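Local coordinates for protein F1 (PDB 4D2M) that binds the BH3 domain of the pro-apoptotic protein Bim and, as a viral Bcl-2-like protein, probably blocks apoptosis of the infected cell in this way, at residues Ile159-Phe162 and Thr163-His167; Thr168-Asp171 and Asp172-Asp176. The protein carries 1 engineered substitution. All coordinates share one frame; numbering follows the deposited sequence.

Contact 1: residues Ile159-Phe162 and Thr163-His167; sequences IKMF and TLLSH
T163 and F162 form the middle of this contact, about two and a half turns of helix 155-169 in a Bcl-2-like helical bundle, where each backbone N-H reaches the carbonyl four residues back. I159 O takes two donors from T163: the backbone N at 3.0 Å and the hydroxyl OG1 at 2.8 Å. They arrive from opposite faces of the carbonyl plane, tilted about 30° from it, so a buried hydroxyl is paired without displacing the helical bond. The torsion explains this: T163 OG1 stands anti to its own carbonyl carbon (chi1 -58°), beside the backbone N, and so points back to I159 O, one turn earlier. F162 CB points away from the following residues, and its side chain packs on I145 of helix 135-150 and M66 of the second subunit, while its carbonyl O accepts from S166 N at 3.0 Å. M161 and L165 meet more loosely, M161 CG lying 4.4 Å from L165 CD2; both side chains also touch V118 of helix 118-131. S166 OG also turns to a carbonyl, but three residues back: its 2.5 Å separation from T163 O is doubtfully short, and OG lies 35° out of the carbonyl plane.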
ATOM      1  N   ILE A 159      -6.202   2.139  -6.713  1.00 30.30           N
ATOM      2  CA  ILE A 159      -6.602   0.737  -6.663  1.00 24.98           C
ATOM      3  C   ILE A 159      -7.000   0.355  -5.244  1.00 28.19           C
ATOM      4  O   ILE A 159      -7.878  -0.487  -5.047  1.00 29.72           O
ATOM      5  CB  ILE A 159      -5.482  -0.204  -7.178  1.00 35.30           C
ATOM      6  CG1 ILE A 159      -5.992  -1.646  -7.293  1.00 39.43           C
ATOM      7  CG2 ILE A 159      -4.254  -0.151  -6.280  1.00 45.18           C
ATOM      8  CD1 ILE A 159      -7.118  -1.839  -8.311  1.00 44.07           C
ATOM      9  N   LYS A 160      -6.355   0.978  -4.261  1.00 30.61           N
ATOM     10  CA  LYS A 160      -6.747   0.822  -2.866  1.00 31.62           C
ATOM     11  C   LYS A 160      -8.186   1.277  -2.660  1.00 28.66           C
ATOM     12  O   LYS A 160      -8.965   0.615  -1.976  1.00 28.90           O
ATOM     13  CB  LYS A 160      -5.830   1.626  -1.944  1.00 32.83           C
ATOM     14  CG  LYS A 160      -4.509   0.962  -1.594  1.00 45.93           C
ATOM     15  CD  LYS A 160      -3.840   1.720  -0.453  1.00 59.60           C
ATOM     16  CE  LYS A 160      -2.330   1.594  -0.483  1.00 67.07           C
ATOM     17  NZ  LYS A 160      -1.677   2.643   0.349  1.00 65.77           N
ATOM     18  N   MET A 161      -8.523   2.422  -3.247  1.00 28.61           N
ATOM     19  CA  MET A 161      -9.860   2.987  -3.121  1.00 30.63           C
ATOM     20  C   MET A 161     -10.895   2.069  -3.758  1.00 29.86           C
ATOM     21  O   MET A 161     -11.942   1.800  -3.169  1.00 30.79           O
ATOM     22  CB  MET A 161      -9.918   4.375  -3.767  1.00 31.00           C
ATOM     23  CG  MET A 161     -11.309   5.002  -3.792  1.00 29.13           C
ATOM     24  SD  MET A 161     -11.317   6.623  -4.580  1.00 32.76           S
ATOM     25  CE  MET A 161     -10.868   6.199  -6.263  1.00 27.48           C
ATOM     26  N   PHE A 162     -10.600   1.601  -4.968  1.00 26.91           N
ATOM     27  CA  PHE A 162     -11.492   0.685  -5.677  1.00 24.90           C
ATOM     28  C   PHE A 162     -11.757  -0.566  -4.847  1.00 27.21           C
ATOM     29  O   PHE A 162     -12.902  -0.988  -4.687  1.00 30.40           O
ATOM     30  CB  PHE A 162     -10.898   0.282  -7.032  1.00 24.96           C
ATOM     31  CG  PHE A 162     -10.846   1.399  -8.045  1.00 24.65           C
ATOM     32  CD1 PHE A 162     -11.558   2.574  -7.863  1.00 26.01           C
ATOM     33  CD2 PHE A 162     -10.084   1.260  -9.196  1.00 24.90           C
ATOM     34  CE1 PHE A 162     -11.509   3.588  -8.808  1.00 29.81           C
ATOM     35  CE2 PHE A 162     -10.033   2.268 -10.141  1.00 25.03           C
ATOM     36  CZ  PHE A 162     -10.744   3.432  -9.947  1.00 25.56           C
ATOM     37  N   THR A 163     -10.689  -1.150  -4.313  1.00 29.06           N
ATOM     38  CA  THR A 163     -10.787  -2.402  -3.577  1.00 28.95           C
ATOM     39  C   THR A 163     -11.664  -2.232  -2.341  1.00 27.40           C
ATOM     40  O   THR A 163     -12.618  -2.982  -2.142  1.00 29.79           O
ATOM     41  CB  THR A 163      -9.393  -2.909  -3.171  1.00 33.43           C
ATOM     42  OG1 THR A 163      -8.595  -3.076  -4.350  1.00 30.78           O
ATOM     43  CG2 THR A 163      -9.484  -4.239  -2.430  1.00 40.30           C
ATOM     44  N   LEU A 164     -11.352  -1.226  -1.530  1.00 25.32           N
ATOM     45  CA  LEU A 164     -12.120  -0.946  -0.324  1.00 25.44           C
ATOM     46  C   LEU A 164     -13.594  -0.687  -0.632  1.00 24.27           C
ATOM     47  O   LEU A 164     -14.473  -1.354  -0.090  1.00 28.27           O
ATOM     48  CB  LEU A 164     -11.523   0.256   0.413  1.00 30.72           C
ATOM     49  CG  LEU A 164     -12.337   0.830   1.574  1.00 32.62           C
ATOM     50  CD1 LEU A 164     -12.705  -0.250   2.577  1.00 37.45           C
ATOM     51  CD2 LEU A 164     -11.559   1.950   2.259  1.00 27.07           C
ATOM     52  N   LEU A 165     -13.864   0.278  -1.504  1.00 22.50           N
ATOM     53  CA  LEU A 165     -15.239   0.700  -1.745  1.00 24.14           C
ATOM     54  C   LEU A 165     -16.073  -0.394  -2.409  1.00 24.34           C
ATOM     55  O   LEU A 165     -17.283  -0.460  -2.203  1.00 27.18           O
ATOM     56  CB  LEU A 165     -15.266   1.970  -2.596  1.00 25.30           C
ATOM     57  CG  LEU A 165     -15.319   3.286  -1.813  1.00 27.51           C
ATOM     58  CD1 LEU A 165     -16.665   3.450  -1.108  1.00 32.53           C
ATOM     59  CD2 LEU A 165     -14.171   3.395  -0.815  1.00 23.40           C
ATOM     60  N   SER A 166     -15.429  -1.258  -3.188  1.00 28.37           N
ATOM     61  CA  SER A 166     -16.129  -2.362  -3.840  1.00 33.65           C
ATOM     62  C   SER A 166     -16.724  -3.320  -2.807  1.00 31.14           C
ATOM     63  O   SER A 166     -17.848  -3.798  -2.966  1.00 29.17           O
ATOM     64  CB  SER A 166     -15.190  -3.119  -4.781  1.00 33.80           C
ATOM     65  OG  SER A 166     -14.063  -3.620  -4.085  1.00 39.92           O
ATOM     66  N   HIS A 167     -15.964  -3.604  -1.753  1.00 27.93           N
ATOM     67  CA  HIS A 167     -16.476  -4.395  -0.638  1.00 29.68           C
ATOM     68  C   HIS A 167     -17.701  -3.723  -0.034  1.00 30.94           C
ATOM     69  O   HIS A 167     -18.743  -4.350   0.143  1.00 30.29           O
ATOM     70  CB  HIS A 167     -15.408  -4.578   0.444  1.00 33.23           C
ATOM     71  CG  HIS A 167     -14.430  -5.673   0.152  1.00 37.05           C
ATOM     72  ND1 HIS A 167     -14.633  -6.976   0.551  1.00 40.56           N
ATOM     73  CD2 HIS A 167     -13.238  -5.657  -0.488  1.00 37.10           C
ATOM     74  CE1 HIS A 167     -13.611  -7.717   0.164  1.00 39.18           C
ATOM     75  NE2 HIS A 167     -12.750  -6.941  -0.470  1.00 36.78           N
TER

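Contact 2: residues Thr168-Asp171 and Asp172-Asp176; sequences TICD and DCFVD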
ATOM      1  N   THR A 168     -17.560  -2.436   0.273  1.00 30.55           N
ATOM      2  CA  THR A 168     -18.615  -1.673   0.926  1.00 28.07           C
ATOM      3  C   THR A 168     -19.874  -1.555   0.069  1.00 32.18           C
ATOM      4  O   THR A 168     -20.986  -1.620   0.588  1.00 33.45           O
ATOM      5  CB  THR A 168     -18.130  -0.255   1.283  1.00 28.83           C
ATOM      6  OG1 THR A 168     -16.892  -0.338   2.000  1.00 30.74           O
ATOM      7  CG2 THR A 168     -19.164   0.475   2.135  1.00 32.89           C
ATOM      8  N   ILE A 169     -19.699  -1.373  -1.237  1.00 30.44           N
ATOM      9  CA  ILE A 169     -20.834  -1.188  -2.140  1.00 31.31           C
ATOM     10  C   ILE A 169     -21.553  -2.506  -2.411  1.00 30.59           C
ATOM     11  O   ILE A 169     -22.778  -2.545  -2.507  1.00 33.97           O
ATOM     12  CB  ILE A 169     -20.390  -0.566  -3.481  1.00 35.91           C
ATOM     13  CG1 ILE A 169     -19.893   0.862  -3.260  1.00 33.81           C
ATOM     14  CG2 ILE A 169     -21.544  -0.539  -4.487  1.00 41.51           C
ATOM     15  CD1 ILE A 169     -19.078   1.413  -4.408  1.00 32.43           C
ATOM     16  N   CYS A 170     -20.792  -3.587  -2.536  1.00 33.34           N
ATOM     17  CA  CYS A 170     -21.376  -4.881  -2.863  1.00 35.96           C
ATOM     18  C   CYS A 170     -21.906  -5.586  -1.622  1.00 32.64           C
ATOM     19  O   CYS A 170     -21.399  -6.636  -1.230  1.00 35.22           O
ATOM     20  CB  CYS A 170     -20.351  -5.766  -3.568  1.00 37.08           C
ATOM     21  SG  CYS A 170     -19.840  -5.130  -5.172  1.00 36.32           S
ATOM     22  N   ASP A 171     -22.925  -4.998  -1.003  1.00 32.97           N
ATOM     23  CA  ASP A 171     -23.604  -5.645   0.111  1.00 40.45           C
ATOM     24  C   ASP A 171     -24.609  -6.641  -0.452  1.00 47.39           C
ATOM     25  O   ASP A 171     -24.808  -6.704  -1.666  1.00 50.31           O
ATOM     26  CB  ASP A 171     -24.289  -4.614   1.014  1.00 42.54           C
ATOM     27  CG  ASP A 171     -25.338  -3.792   0.284  1.00 45.48           C
ATOM     28  OD1 ASP A 171     -25.425  -3.882  -0.960  1.00 41.74           O
ATOM     29  OD2 ASP A 171     -26.071  -3.039   0.960  1.00 49.02           O
ATOM     30  N   ASP A 172     -25.231  -7.421   0.426  1.00 46.82           N
ATOM     31  CA  ASP A 172     -26.166  -8.459   0.005  1.00 48.81           C
ATOM     32  C   ASP A 172     -27.272  -7.879  -0.868  1.00 45.51           C
ATOM     33  O   ASP A 172     -27.704  -8.501  -1.838  1.00 49.84           O
ATOM     34  CB  ASP A 172     -26.773  -9.155   1.224  1.00 61.49           C
ATOM     35  CG  ASP A 172     -25.724  -9.807   2.103  1.00 71.33           C
ATOM     36  OD1 ASP A 172     -24.731 -10.331   1.558  1.00 73.95           O
ATOM     37  OD2 ASP A 172     -25.891  -9.791   3.341  1.00 73.83           O
ATOM     38  N   CYS A 173     -27.715  -6.676  -0.521  1.00 42.43           N
ATOM     39  CA  CYS A 173     -28.769  -6.001  -1.264  1.00 47.30           C
ATOM     40  C   CYS A 173     -28.360  -5.725  -2.709  1.00 45.42           C
ATOM     41  O   CYS A 173     -29.131  -5.975  -3.634  1.00 53.26           O
ATOM     42  CB  CYS A 173     -29.144  -4.694  -0.567  1.00 55.69           C
ATOM     43  SG  CYS A 173     -30.058  -3.541  -1.602  1.00 65.69           S
ATOM     44  N   PHE A 174     -27.148  -5.212  -2.903  1.00 42.45           N
ATOM     45  CA  PHE A 174     -26.660  -4.916  -4.247  1.00 40.53           C
ATOM     46  C   PHE A 174     -26.498  -6.193  -5.057  1.00 38.51           C
ATOM     47  O   PHE A 174     -26.865  -6.246  -6.229  1.00 37.73           O
ATOM     48  CB  PHE A 174     -25.327  -4.169  -4.199  1.00 35.15           C
ATOM     49  CG  PHE A 174     -24.832  -3.735  -5.553  1.00 31.35           C
ATOM     50  CD1 PHE A 174     -25.565  -2.845  -6.324  1.00 32.83           C
ATOM     51  CD2 PHE A 174     -23.634  -4.216  -6.054  1.00 31.26           C
ATOM     52  CE1 PHE A 174     -25.112  -2.445  -7.570  1.00 34.16           C
ATOM     53  CE2 PHE A 174     -23.174  -3.819  -7.298  1.00 33.13           C
ATOM     54  CZ  PHE A 174     -23.915  -2.932  -8.057  1.00 33.22           C
ATOM     55  N   VAL A 175     -25.938  -7.218  -4.423  1.00 38.86           N
ATOM     56  CA  VAL A 175     -25.759  -8.513  -5.064  1.00 43.82           C
ATOM     57  C   VAL A 175     -27.100  -9.055  -5.545  1.00 46.08           C
ATOM     58  O   VAL A 175     -27.213  -9.541  -6.670  1.00 44.90           O
ATOM     59  CB  VAL A 175     -25.100  -9.520  -4.102  1.00 44.85           C
ATOM     60  CG1 VAL A 175     -25.059 -10.929  -4.703  1.00 43.15           C
ATOM     61  CG2 VAL A 175     -23.705  -9.056  -3.761  1.00 42.44           C
ATOM     62  N   ASP A 176     -28.115  -8.954  -4.694  1.00 46.95           N
ATOM     63  CA  ASP A 176     -29.446  -9.426  -5.046  1.00 48.81           C
ATOM     64  C   ASP A 176     -29.967  -8.699  -6.280  1.00 45.01           C
ATOM     65  O   ASP A 176     -30.613  -9.303  -7.132  1.00 44.30           O
ATOM     66  CB  ASP A 176     -30.413  -9.244  -3.873  1.00 58.51           C
ATOM     67  CG  ASP A 176     -30.068 -10.129  -2.690  1.00 69.27           C
ATOM     68  OD1 ASP A 176     -29.354 -11.136  -2.885  1.00 74.73           O
ATOM     69  OD2 ASP A 176     -30.513  -9.822  -1.564  1.00 72.66           O
TER
HETATM   70  O   HOH W   1     -27.899  -5.613   2.194  1.00 60.80           O
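D171 caps the helix that starts at D172: from the N-cap position its OD1 accepts the backbone N-H of F174 at 2.9 Å, with an N-H...O angle of 154°. The amide meets OD1 from above the carboxylate plane, 42° out of it. With chi1 at 60°, CG sits between the backbone N and the carbonyl carbon, a torsion that turns the carboxylate over the first helical turn. D171 also contributes its main chain, its O accepting from V175 N at 3.0 Å in the first i to i+4 bond of the new helix. The other carboxylate oxygen, OD2, forms a salt bridge with R138 of helix 135-150, and a water that accepts from C173 N at 2.9 Å donates weakly to the same OD2. Before the cap, C170 leaves helical geometry as the centre of an inverse gamma turn, closed by a weak bond from D171 N to I169 O. Its sulfur lies beside the F174 ring, SG 4.0 Å from CD2, in an oblique sulfur-aromatic contact. F174 CB sits against both D171 OD1 (3.3 Å) and I169 O (3.5 Å), and V175 CG2 comes to 3.3 Å from D171 O. One aspartate therefore serves both the helix start and an arginine of a neighbouring helix, and its negative charge at the amino end of helix 172-180 probably interacts favourably with the helix dipole.

How the contacts relate
Contacts 1 and 2 follow one another in the chain, and their centres lie 14 Å apart. Contact 1 is wholly inside helix 155-169, about 8 Å from the centre of the chain; contact 2 begins on the last turn of that helix, crosses the bend and enters helix 172-180, about 15 Å out. The interior thus gives way to a partly buried turn. Helices 118-131 and 135-150 touch both. So does the second subunit, whose R55 bonds H167 O of one contact and C170 O of the other and whose M66 packs on F162 and I169. At the far end of contact 1 the I159 side chain lies about 4 Å from a bound methylpentanediol, probably from the crystallisation liquor.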